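Local coordinates for Non-reducing end beta-L-arabinofuranosidase (Bacteroides thetaiotaomicron, PDB 5MQO), which probably hydrolyses glycosidic linkages in complex plant pectin as a GH127-family glycoside hydrolase, with aceric acidase the activity proposed for it, at residues D279-R284 with T348-G352; V416-I420 with T462-L466; G480-Y486 with S530-P536; P580-L584 with I624-L630. The contacts are given in a common frame with arbitrary orientation. Residue numbers count along the deposited sequence, not the author numbering.

Contact 1. Residues D279-R284 with T348-G352; sequences DDNQDR and TSPDG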
loop_
_atom_site.group_PDB
_atom_site.type_symbol
_atom_site.label_atom_id
_atom_site.label_comp_id
_atom_site.label_asym_id
_atom_site.label_seq_id
_atom_site.Cartn_x
_atom_site.Cartn_y
_atom_site.Cartn_z
ATOM N N ASP A 279 11.425 3.297 -21.416
ATOM C CA ASP A 279 10.438 3.885 -20.512
ATOM C C ASP A 279 9.896 2.790 -19.575
ATOM O O ASP A 279 9.742 2.977 -18.391
ATOM C CB ASP A 279 9.288 4.525 -21.314
ATOM C CG ASP A 279 9.726 5.737 -22.139
ATOM O OD1 ASP A 279 10.865 6.242 -21.905
ATOM O OD2 ASP A 279 8.907 6.170 -23.020
ATOM N N ASP A 280 9.651 1.628 -20.142
ATOM C CA ASP A 280 9.092 0.496 -19.437
ATOM C C ASP A 280 9.929 0.084 -18.244
ATOM O O ASP A 280 9.368 -0.250 -17.212
ATOM C CB ASP A 280 8.911 -0.672 -20.408
ATOM C CG ASP A 280 7.947 -1.693 -19.909
ATOM O OD1 ASP A 280 6.868 -1.350 -19.337
ATOM O OD2 ASP A 280 8.247 -2.869 -20.136
ATOM N N ASN A 281 11.260 0.156 -18.361
ATOM C CA ASN A 281 12.155 0.000 -17.192
ATOM C C ASN A 281 12.668 1.336 -16.593
ATOM O O ASN A 281 13.700 1.349 -15.895
ATOM C CB ASN A 281 13.319 -0.949 -17.507
ATOM C CG ASN A 281 14.128 -1.317 -16.260
ATOM O OD1 ASN A 281 13.573 -1.618 -15.181
ATOM N ND2 ASN A 281 15.464 -1.258 -16.392
ATOM N N GLN A 282 11.922 2.431 -16.805
ATOM C CA GLN A 282 12.281 3.778 -16.331
ATOM C C GLN A 282 13.791 4.088 -16.508
ATOM O O GLN A 282 14.418 4.660 -15.602
ATOM C CB GLN A 282 11.895 3.963 -14.856
ATOM C CG GLN A 282 10.461 3.657 -14.477
ATOM C CD GLN A 282 10.063 2.190 -14.588
ATOM O OE1 GLN A 282 10.807 1.294 -14.182
ATOM N NE2 GLN A 282 8.882 1.938 -15.161
ATOM N N ASP A 283 14.383 3.683 -17.639
ATOM C CA ASP A 283 15.823 3.868 -17.839
ATOM C C ASP A 283 16.212 4.272 -19.268
ATOM O O ASP A 283 17.345 3.999 -19.684
ATOM C CB ASP A 283 16.647 2.646 -17.290
ATOM C CG ASP A 283 16.614 1.377 -18.193
ATOM O OD1 ASP A 283 15.840 1.307 -19.180
ATOM O OD2 ASP A 283 17.383 0.414 -17.891
ATOM N N ARG A 284 15.292 4.919 -20.004
ATOM C CA ARG A 284 15.594 5.487 -21.329
ATOM C C ARG A 284 16.522 6.685 -21.138
ATOM O O ARG A 284 17.499 6.850 -21.874
ATOM C CB ARG A 284 14.331 5.932 -22.096
ATOM C CG ARG A 284 14.582 6.260 -23.572
ATOM C CD ARG A 284 13.675 7.346 -24.150
ATOM N NE ARG A 284 12.302 6.889 -24.429
ATOM C CZ ARG A 284 11.826 6.474 -25.614
ATOM N NH1 ARG A 284 12.595 6.425 -26.679
ATOM N NH2 ARG A 284 10.550 6.093 -25.741
ATOM N N THR A 348 2.043 1.711 -25.686
ATOM C CA THR A 348 3.213 2.397 -26.225
ATOM C C THR A 348 3.502 3.661 -25.424
ATOM O O THR A 348 2.584 4.306 -24.961
ATOM C CB THR A 348 3.009 2.772 -27.699
ATOM O OG1 THR A 348 1.722 3.372 -27.865
ATOM C CG2 THR A 348 3.060 1.555 -28.555
ATOM N N SER A 349 4.790 3.977 -25.276
ATOM C CA SER A 349 5.293 5.194 -24.637
ATOM C C SER A 349 6.375 5.894 -25.514
ATOM O O SER A 349 7.307 5.238 -26.014
ATOM C CB SER A 349 5.896 4.853 -23.281
ATOM O OG SER A 349 6.236 6.024 -22.570
ATOM N N PRO A 350 6.237 7.188 -25.779
ATOM C CA PRO A 350 5.002 7.952 -25.620
ATOM C C PRO A 350 3.837 7.576 -26.604
ATOM O O PRO A 350 4.045 6.880 -27.617
ATOM C CB PRO A 350 5.479 9.368 -25.895
ATOM C CG PRO A 350 6.522 9.195 -26.950
ATOM C CD PRO A 350 7.205 7.890 -26.646
ATOM N N ASP A 351 2.643 8.086 -26.290
ATOM C CA ASP A 351 1.377 7.771 -26.987
ATOM C C ASP A 351 0.857 9.015 -27.711
ATOM O O ASP A 351 0.302 9.937 -27.094
ATOM C CB ASP A 351 0.314 7.261 -25.972
ATOM C CG ASP A 351 -0.966 6.732 -26.628
ATOM O OD1 ASP A 351 -1.098 6.764 -27.853
ATOM O OD2 ASP A 351 -1.861 6.269 -25.903
ATOM N N GLY A 352 1.056 9.021 -29.025
ATOM C CA GLY A 352 0.476 10.021 -29.924
ATOM C C GLY A 352 1.175 11.358 -29.984
ATOM O O GLY A 352 0.610 12.297 -30.504
#

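Contact 2. Residues V416-I420 with T462-L466; sequences VLSGI and TLRTL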
loop_
_atom_site.group_PDB
_atom_site.type_symbol
_atom_site.label_atom_id
_atom_site.label_comp_id
_atom_site.label_asym_id
_atom_site.label_seq_id
_atom_site.Cartn_x
_atom_site.Cartn_y
_atom_site.Cartn_z
ATOM N N VAL A 416 -4.548 -2.769 -1.897
ATOM C CA VAL A 416 -3.624 -3.772 -1.344
ATOM C C VAL A 416 -4.464 -4.853 -0.652
ATOM O O VAL A 416 -4.374 -6.037 -0.999
ATOM C CB VAL A 416 -2.644 -3.108 -0.351
ATOM C CG1 VAL A 416 -1.788 -4.137 0.366
ATOM C CG2 VAL A 416 -1.762 -2.112 -1.081
ATOM N N LEU A 417 -5.300 -4.432 0.299
ATOM C CA LEU A 417 -6.218 -5.330 0.956
ATOM C C LEU A 417 -7.201 -5.977 -0.040
ATOM O O LEU A 417 -7.690 -7.097 0.198
ATOM C CB LEU A 417 -6.943 -4.591 2.082
ATOM C CG LEU A 417 -7.981 -5.316 2.939
ATOM C CD1 LEU A 417 -7.414 -6.489 3.715
ATOM C CD2 LEU A 417 -8.603 -4.320 3.884
ATOM N N SER A 418 -7.473 -5.313 -1.164
ATOM C CA SER A 418 -8.325 -5.917 -2.210
ATOM C C SER A 418 -7.665 -7.132 -2.853
ATOM O O SER A 418 -8.322 -7.969 -3.439
ATOM C CB SER A 418 -8.613 -4.902 -3.298
ATOM O OG SER A 418 -7.408 -4.599 -3.968
ATOM N N GLY A 419 -6.349 -7.194 -2.755
ATOM C CA GLY A 419 -5.581 -8.262 -3.346
ATOM C C GLY A 419 -5.718 -9.643 -2.742
ATOM O O GLY A 419 -5.226 -10.616 -3.344
ATOM N N ILE A 420 -6.353 -9.737 -1.571
ATOM C CA ILE A 420 -6.509 -11.000 -0.860
ATOM C C ILE A 420 -7.977 -11.171 -0.534
ATOM O O ILE A 420 -8.689 -10.194 -0.370
ATOM C CB ILE A 420 -5.621 -11.056 0.421
ATOM C CG1 ILE A 420 -5.396 -12.513 0.874
ATOM C CG2 ILE A 420 -6.175 -10.174 1.552
ATOM C CD1 ILE A 420 -4.510 -12.674 2.113
ATOM N N THR A 462 2.076 -9.498 -1.090
ATOM C CA THR A 462 0.793 -9.021 -0.575
ATOM C C THR A 462 0.622 -9.404 0.894
ATOM O O THR A 462 0.341 -8.542 1.719
ATOM C CB THR A 462 -0.366 -9.525 -1.437
ATOM O OG1 THR A 462 -0.196 -8.982 -2.744
ATOM C CG2 THR A 462 -1.694 -9.087 -0.905
ATOM N N LEU A 463 0.831 -10.683 1.211
ATOM C CA LEU A 463 0.628 -11.209 2.560
ATOM C C LEU A 463 1.614 -10.616 3.584
ATOM O O LEU A 463 1.213 -10.178 4.653
ATOM C CB LEU A 463 0.695 -12.748 2.565
ATOM C CG LEU A 463 0.468 -13.455 3.925
ATOM C CD1 LEU A 463 -0.812 -13.014 4.616
ATOM C CD2 LEU A 463 0.482 -14.977 3.788
ATOM N N ARG A 464 2.889 -10.569 3.267
ATOM C CA ARG A 464 3.818 -9.948 4.198
ATOM C C ARG A 464 3.509 -8.468 4.419
ATOM O O ARG A 464 3.710 -7.955 5.513
ATOM C CB ARG A 464 5.272 -10.153 3.769
ATOM C CG ARG A 464 5.742 -9.275 2.638
ATOM C CD ARG A 464 6.372 -7.956 3.098
ATOM N NE ARG A 464 7.781 -7.922 2.742
ATOM C CZ ARG A 464 8.256 -7.815 1.496
ATOM N NH1 ARG A 464 7.451 -7.698 0.451
ATOM N NH2 ARG A 464 9.570 -7.827 1.293
ATOM N N THR A 465 3.013 -7.786 3.392
ATOM C CA THR A 465 2.701 -6.371 3.548
ATOM C C THR A 465 1.520 -6.246 4.501
ATOM O O THR A 465 1.605 -5.539 5.517
ATOM C CB THR A 465 2.426 -5.681 2.208
ATOM O OG1 THR A 465 3.667 -5.469 1.526
ATOM C CG2 THR A 465 1.784 -4.335 2.421
ATOM N N LEU A 466 0.450 -6.971 4.204
ATOM C CA LEU A 466 -0.717 -6.972 5.080
ATOM C C LEU A 466 -0.376 -7.440 6.494
ATOM O O LEU A 466 -0.886 -6.862 7.434
ATOM C CB LEU A 466 -1.877 -7.779 4.501
ATOM C CG LEU A 466 -2.457 -7.220 3.199
ATOM C CD1 LEU A 466 -3.205 -8.296 2.437
ATOM C CD2 LEU A 466 -3.362 -6.045 3.475
#

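Contact 3. Residues G480-Y486 with S530-P536; sequences GIYCNLY and SLFFRIP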
loop_
_atom_site.group_PDB
_atom_site.type_symbol
_atom_site.label_atom_id
_atom_site.label_comp_id
_atom_site.label_asym_id
_atom_site.label_seq_id
_atom_site.Cartn_x
_atom_site.Cartn_y
_atom_site.Cartn_z
ATOM N N GLY A 480 7.248 14.658 19.355
ATOM C CA GLY A 480 6.191 13.792 19.900
ATOM C C GLY A 480 5.797 12.614 19.004
ATOM O O GLY A 480 6.634 12.073 18.295
ATOM N N ILE A 481 4.511 12.243 19.045
ATOM C CA ILE A 481 3.948 11.046 18.401
ATOM C C ILE A 481 2.790 11.369 17.437
ATOM O O ILE A 481 1.857 12.098 17.782
ATOM C CB ILE A 481 3.407 10.098 19.481
ATOM C CG1 ILE A 481 4.563 9.714 20.414
ATOM C CG2 ILE A 481 2.703 8.875 18.869
ATOM C CD1 ILE A 481 4.152 8.901 21.614
ATOM N N TYR A 482 2.832 10.758 16.251
ATOM C CA TYR A 482 1.859 11.021 15.192
ATOM C C TYR A 482 0.916 9.853 14.980
ATOM O O TYR A 482 1.372 8.726 14.770
ATOM C CB TYR A 482 2.601 11.308 13.894
ATOM C CG TYR A 482 3.470 12.537 13.963
ATOM C CD1 TYR A 482 4.699 12.508 14.639
ATOM C CD2 TYR A 482 3.078 13.731 13.359
ATOM C CE1 TYR A 482 5.513 13.632 14.699
ATOM C CE2 TYR A 482 3.886 14.866 13.422
ATOM C CZ TYR A 482 5.095 14.818 14.096
ATOM O OH TYR A 482 5.891 15.926 14.161
ATOM N N CYS A 483 -0.391 10.115 15.031
ATOM C CA CYS A 483 -1.369 9.084 14.680
ATOM C C CYS A 483 -1.668 9.178 13.175
ATOM O O CYS A 483 -2.353 10.103 12.722
ATOM C CB CYS A 483 -2.652 9.207 15.509
ATOM S SG CYS A 483 -2.362 9.285 17.295
ATOM N N ASN A 484 -1.160 8.199 12.430
ATOM C CA ASN A 484 -1.301 8.148 11.000
ATOM C C ASN A 484 -2.414 7.228 10.489
ATOM O O ASN A 484 -3.225 7.656 9.681
ATOM C CB ASN A 484 0.040 7.756 10.406
ATOM C CG ASN A 484 1.054 8.863 10.545
ATOM O OD1 ASN A 484 0.804 9.966 10.106
ATOM N ND2 ASN A 484 2.188 8.578 11.161
ATOM N N LEU A 485 -2.457 5.973 10.922
ATOM C CA LEU A 485 -3.545 5.077 10.502
ATOM C C LEU A 485 -4.335 4.653 11.695
ATOM O O LEU A 485 -3.840 3.859 12.485
ATOM C CB LEU A 485 -3.060 3.815 9.786
ATOM C CG LEU A 485 -2.261 3.919 8.480
ATOM C CD1 LEU A 485 -2.432 2.629 7.685
ATOM C CD2 LEU A 485 -2.607 5.145 7.644
ATOM N N TYR A 486 -5.577 5.154 11.772
ATOM C CA TYR A 486 -6.502 4.851 12.851
ATOM C C TYR A 486 -6.971 3.398 12.806
ATOM O O TYR A 486 -7.176 2.816 11.737
ATOM C CB TYR A 486 -7.703 5.837 12.857
ATOM C CG TYR A 486 -7.269 7.297 12.961
ATOM C CD1 TYR A 486 -6.550 7.747 14.072
ATOM C CD2 TYR A 486 -7.550 8.217 11.957
ATOM C CE1 TYR A 486 -6.106 9.054 14.176
ATOM C CE2 TYR A 486 -7.105 9.541 12.058
ATOM C CZ TYR A 486 -6.374 9.947 13.169
ATOM O OH TYR A 486 -5.909 11.228 13.324
ATOM N N SER A 530 4.013 16.529 22.207
ATOM C CA SER A 530 2.764 16.577 21.431
ATOM C C SER A 530 2.163 15.208 21.086
ATOM O O SER A 530 2.853 14.177 21.051
ATOM C CB SER A 530 2.977 17.388 20.155
ATOM O OG SER A 530 3.103 18.772 20.422
ATOM N N LEU A 531 0.860 15.206 20.857
ATOM C CA LEU A 531 0.195 14.092 20.182
ATOM C C LEU A 531 -0.459 14.658 18.950
ATOM O O LEU A 531 -1.370 15.475 19.054
ATOM C CB LEU A 531 -0.877 13.438 21.064
ATOM C CG LEU A 531 -0.395 12.530 22.198
ATOM C CD1 LEU A 531 -1.585 11.843 22.867
ATOM C CD2 LEU A 531 0.604 11.485 21.730
ATOM N N PHE A 532 -0.010 14.217 17.783
ATOM C CA PHE A 532 -0.519 14.744 16.518
ATOM C C PHE A 532 -1.554 13.780 15.984
ATOM O O PHE A 532 -1.329 12.564 16.017
ATOM C CB PHE A 532 0.593 14.869 15.504
ATOM C CG PHE A 532 1.707 15.769 15.917
ATOM C CD1 PHE A 532 2.716 15.315 16.750
ATOM C CD2 PHE A 532 1.798 17.061 15.409
ATOM C CE1 PHE A 532 3.778 16.135 17.110
ATOM C CE2 PHE A 532 2.861 17.891 15.751
ATOM C CZ PHE A 532 3.851 17.423 16.616
ATOM N N PHE A 533 -2.662 14.312 15.479
ATOM C CA PHE A 533 -3.718 13.498 14.836
ATOM C C PHE A 533 -3.924 13.926 13.410
ATOM O O PHE A 533 -4.268 15.086 13.133
ATOM C CB PHE A 533 -5.045 13.618 15.598
ATOM C CG PHE A 533 -4.945 13.155 17.014
ATOM C CD1 PHE A 533 -4.390 13.991 17.988
ATOM C CD2 PHE A 533 -5.319 11.866 17.352
ATOM C CE1 PHE A 533 -4.239 13.551 19.278
ATOM C CE2 PHE A 533 -5.181 11.426 18.639
ATOM C CZ PHE A 533 -4.638 12.265 19.608
ATOM N N ARG A 534 -3.712 13.004 12.486
ATOM C CA ARG A 534 -3.933 13.326 11.081
ATOM C C ARG A 534 -5.418 13.626 10.884
ATOM O O ARG A 534 -6.264 12.912 11.404
ATOM C CB ARG A 534 -3.459 12.186 10.174
ATOM C CG ARG A 534 -3.575 12.484 8.688
ATOM C CD ARG A 534 -2.897 11.418 7.867
ATOM N NE ARG A 534 -3.690 10.216 7.911
ATOM C CZ ARG A 534 -4.750 9.967 7.144
ATOM N NH1 ARG A 534 -5.409 8.808 7.285
ATOM N NH2 ARG A 534 -5.151 10.854 6.227
ATOM N N ILE A 535 -5.717 14.720 10.202
ATOM C CA ILE A 535 -7.050 14.957 9.652
ATOM C C ILE A 535 -7.084 14.498 8.187
ATOM O O ILE A 535 -6.451 15.141 7.348
ATOM C CB ILE A 535 -7.422 16.445 9.693
ATOM C CG1 ILE A 535 -7.173 17.029 11.096
ATOM C CG2 ILE A 535 -8.861 16.617 9.215
ATOM C CD1 ILE A 535 -7.680 16.167 12.239
ATOM N N PRO A 536 -7.811 13.387 7.881
ATOM C CA PRO A 536 -7.958 12.916 6.488
ATOM C C PRO A 536 -8.427 13.956 5.472
ATOM O O PRO A 536 -9.208 14.841 5.807
ATOM C CB PRO A 536 -8.981 11.778 6.598
ATOM C CG PRO A 536 -8.723 11.207 7.943
ATOM C CD PRO A 536 -8.299 12.362 8.827
#

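Contact 4. Residues P580-L584 with I624-L630; sequences PVCLL and IPADIKL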
loop_
_atom_site.group_PDB
_atom_site.type_symbol
_atom_site.label_atom_id
_atom_site.label_comp_id
_atom_site.label_asym_id
_atom_site.label_seq_id
_atom_site.Cartn_x
_atom_site.Cartn_y
_atom_site.Cartn_z
ATOM N N PRO A 580 -19.431 11.260 6.735
ATOM C CA PRO A 580 -20.611 11.089 5.871
ATOM C C PRO A 580 -20.309 10.300 4.605
ATOM O O PRO A 580 -19.157 9.981 4.339
ATOM C CB PRO A 580 -20.947 12.517 5.475
ATOM C CG PRO A 580 -19.599 13.178 5.391
ATOM C CD PRO A 580 -18.792 12.574 6.538
ATOM N N VAL A 581 -21.354 9.992 3.844
ATOM C CA VAL A 581 -21.235 9.337 2.542
ATOM C C VAL A 581 -20.857 10.419 1.567
ATOM O O VAL A 581 -21.458 11.485 1.600
ATOM C CB VAL A 581 -22.565 8.682 2.123
ATOM C CG1 VAL A 581 -22.633 8.414 0.630
ATOM C CG2 VAL A 581 -22.789 7.393 2.895
ATOM N N CYS A 582 -19.843 10.154 0.735
ATOM C CA CYS A 582 -19.401 11.092 -0.310
ATOM C C CYS A 582 -19.578 10.550 -1.693
ATOM O O CYS A 582 -19.351 9.363 -1.928
ATOM C CB CYS A 582 -17.939 11.468 -0.165
ATOM S SG CYS A 582 -17.803 12.660 1.128
ATOM N N LEU A 583 -19.958 11.459 -2.594
ATOM C CA LEU A 583 -20.042 11.192 -4.011
ATOM C C LEU A 583 -18.935 12.006 -4.642
ATOM O O LEU A 583 -18.874 13.201 -4.416
ATOM C CB LEU A 583 -21.408 11.611 -4.552
ATOM C CG LEU A 583 -22.516 10.551 -4.429
ATOM C CD1 LEU A 583 -22.675 10.024 -3.007
ATOM C CD2 LEU A 583 -23.834 11.120 -4.926
ATOM N N LEU A 584 -18.054 11.365 -5.411
ATOM C CA LEU A 584 -16.913 12.039 -5.980
ATOM C C LEU A 584 -17.037 12.000 -7.484
ATOM O O LEU A 584 -17.492 10.998 -8.023
ATOM C CB LEU A 584 -15.611 11.343 -5.556
ATOM C CG LEU A 584 -15.062 11.564 -4.136
ATOM C CD1 LEU A 584 -15.976 10.958 -3.097
ATOM C CD2 LEU A 584 -13.690 10.939 -3.992
ATOM N N ILE A 624 -27.006 6.678 -10.299
ATOM C CA ILE A 624 -26.969 7.256 -8.977
ATOM C C ILE A 624 -27.406 8.726 -9.091
ATOM O O ILE A 624 -26.671 9.526 -9.658
ATOM C CB ILE A 624 -25.549 7.160 -8.411
ATOM C CG1 ILE A 624 -25.098 5.697 -8.319
ATOM C CG2 ILE A 624 -25.459 7.850 -7.067
ATOM C CD1 ILE A 624 -26.040 4.779 -7.542
ATOM N N PRO A 625 -28.592 9.097 -8.560
ATOM C CA PRO A 625 -28.882 10.522 -8.522
ATOM C C PRO A 625 -27.947 11.215 -7.557
ATOM O O PRO A 625 -27.572 10.613 -6.543
ATOM C CB PRO A 625 -30.326 10.588 -8.019
ATOM C CG PRO A 625 -30.562 9.317 -7.346
ATOM C CD PRO A 625 -29.680 8.301 -7.969
ATOM N N ALA A 626 -27.581 12.463 -7.866
ATOM C CA ALA A 626 -26.565 13.226 -7.066
ATOM C C ALA A 626 -26.925 13.462 -5.603
ATOM O O ALA A 626 -26.044 13.516 -4.759
ATOM C CB ALA A 626 -26.256 14.555 -7.729
ATOM N N ASP A 627 -28.223 13.600 -5.343
ATOM C CA ASP A 627 -28.804 13.752 -4.013
ATOM C C ASP A 627 -29.372 12.448 -3.464
ATOM O O ASP A 627 -30.271 12.480 -2.625
ATOM C CB ASP A 627 -29.926 14.823 -4.050
ATOM C CG ASP A 627 -31.233 14.339 -4.744
ATOM O OD1 ASP A 627 -31.297 13.239 -5.369
ATOM O OD2 ASP A 627 -32.225 15.093 -4.661
ATOM N N ILE A 628 -28.893 11.301 -3.941
ATOM C CA ILE A 628 -29.303 10.017 -3.365
ATOM C C ILE A 628 -29.007 10.028 -1.867
ATOM O O ILE A 628 -28.044 10.665 -1.427
ATOM C CB ILE A 628 -28.601 8.815 -4.052
ATOM C CG1 ILE A 628 -29.271 7.494 -3.631
ATOM C CG2 ILE A 628 -27.093 8.810 -3.771
ATOM C CD1 ILE A 628 -28.562 6.247 -4.102
ATOM N N LYS A 629 -29.856 9.367 -1.090
ATOM C CA LYS A 629 -29.594 9.163 0.334
ATOM C C LYS A 629 -29.218 7.707 0.566
ATOM O O LYS A 629 -30.040 6.807 0.398
ATOM C CB LYS A 629 -30.761 9.651 1.216
ATOM C CG LYS A 629 -30.549 11.112 1.648
ATOM C CD LYS A 629 -31.844 11.848 1.998
ATOM C CE LYS A 629 -31.856 13.300 1.501
ATOM N NZ LYS A 629 -33.077 14.024 1.977
ATOM N N LEU A 630 -27.940 7.518 0.918
ATOM C CA LEU A 630 -27.327 6.214 1.149
ATOM C C LEU A 630 -27.142 5.998 2.631
ATOM O O LEU A 630 -26.555 6.857 3.326
ATOM C CB LEU A 630 -25.960 6.126 0.449
ATOM C CG LEU A 630 -26.043 5.924 -1.070
ATOM C CD1 LEU A 630 -24.708 6.224 -1.744
ATOM C CD2 LEU A 630 -26.525 4.517 -1.426
#

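Contact 1. Residues D279-R284 with T348-G352
D279 opens the first segment with its CA-to-CB bond directed toward 348-352, and it accepts the one hydrogen bond that spans the gap, from S349 OG to D279 OD2 at 2.7 Å. D279 also begins a type I beta turn that runs to Q282, closed by Q282 N on D279 O at 2.8 Å. Within the turn, D280 OD1 accepts from the backbone N of H364, which ties this bend to strand 361-364. The loop joins helix 258-270 to helix 297-314, two of the helices of the catalytic domain, an (alpha/alpha)6 barrel in this family. What it meets is a two-stranded antiparallel sheet, 347-349 with 361-364, so a barrel connection is tied to a small sheet, with the centre of the contact about 24 Å from the centre of the chain. R284 folds back onto D279, the first residue of the turn, and forms a two-pronged salt bridge with the carboxylate, NE to D279 OD1 at 3.0 Å and NH2 to D279 OD2 at 3.2 Å. OD2 is thereby shared between R284 and S349. R284 NH2 also bonds to S359 O, but sits 3.4 Å from S349 O at too poor an angle for a hydrogen bond, and 3.9 Å from CD of P350, whose preceding peptide is cis.

Contact 2. Residues V416-I420 with T462-L466
L466 reaches out from its helix and fits among three residues of the opposing turn: its CD1 lies 3.6 Å from I420 CG2, while its CD2 is 4.0 Å from V416 CG1 and 4.1 Å from L417 CD1. The same CD2 also rests 3.9 Å from L417 CA, so the leucine packs against backbone as well as side chains. One helical turn earlier, T462 presents its methyl group, with CG2 4.1 Å from V416 O and 4.5 Å from G419 C. Between them T465 CG2 touches V416 CG1 at 4.1 Å, and L463 CD1 meets I420 CD1 at 4.5 Å. The first segment is the point where helix 402-416 gives way to a short 3-10 turn, 417-419, with G419 N bonded to V416 O at 2.9 Å. A CB on G419 would crowd that carbonyl, and glycine lets the turn stay close to T462. Around the pair, I386 of helix 382-399 touches V416, T462 and T465, and F58 of helix 50-69 touches L463 and L466, so the contact lies in the helical core of the catalytic domain. The C383-C458 disulfide joins helices 382-399 and 458-466 nearby. Both threonine hydroxyls bond back to their own helix, at C458 O and N461 O. With no hydrogen bond crossing between the segments, their cohesion rests on close apolar packing and the exclusion of water.

Contact 3. Residues G480-Y486 with S530-P536
Four backbone hydrogen bonds stitch these parallel strands together: I481 N to S530 O at 3.2 Å, F532 N to I481 O at 2.8 Å, C483 N to F532 O at 2.8 Å and R534 N to C483 O at 3.2 Å. Past the pairing, R534 NE donates to N484 O (3.1 Å) and Y486 OH to R534 O (2.6 Å). The R534 guanidinium also forms salt bridges with E406 and E409 of helix 402-416. On one face Y482 and F532 make an offset stack, centroids 4.0 Å apart and planes at 6°, with Y560 edge-to-face to Y482. On the other, I481 CB meets L531 CD2 at 3.9 Å, and C483 SG lies 3.8 Å from F533 CE2. F533 on this face, and Y486 in the loop beyond the strand, pack on strand 572-577 of a second sheet, giving the middle domain its beta-sandwich packing. The backbone bonds set the register and aromatic and aliphatic side chains on both faces bury it, while R534 carries charge to the catalytic domain's helix.

Contact 4. Residues P580-L584 with I624-L630
The two backbones stay well apart, with V581 CA 7.0 Å from L630 CA and L583 CA 7.5 Å from A626 CA, and no hydrogen bond passes between them. Segment 580-584 is extended, whereas 624-630 leaves its strand through a type I turn, P625 to I628, closed by I628 N on P625 O at 3.0 Å. Both belong to the mixed, curled or branched beta sheet of the C-terminal domain: strand 581-584 pairs antiparallel with 596-601, and 622-625 runs parallel to 690-697, which itself pairs with 596-601. V597 of strand 596-601 touches both L583 and I624. L583, with its CA-to-CB bond toward 624-630, sets CD2 in the bend of the turn, 3.3 Å from A626 O in van der Waals packing of methyl on carbonyl, and 4.2 Å from both I624 CG2 and I628 CG2. V581, two residues earlier and also directed across, sets CG1 against L630 CD1 at 3.8 Å. L630 CD1 extends as far as L583 CD1, 4.5 Å off.

Contacts 2 and 3 are buried, contact 1 is only partly so, and contact 4 lies at the surface. Contacts 1 and 2 share the catalytic domain but differ sharply: a charged, hydrogen-bonded junction on its periphery against apolar packing of a helix on a 3-10 turn near the chain's centre, their centres 28 Å apart. Contact 3 combines backbone pairing with aromatic stacking in the middle domain, and contact 4, in the C-terminal domain, has only side-chain and side-chain-to-carbonyl packing. Helix 402-416 connects two of them, ending in contact 2 and receiving R534 of contact 3; the nearest atoms of contacts 2 and 3 are about 9 Å apart. Contacts 1 and 3 lie on opposite sides of the chain's centre.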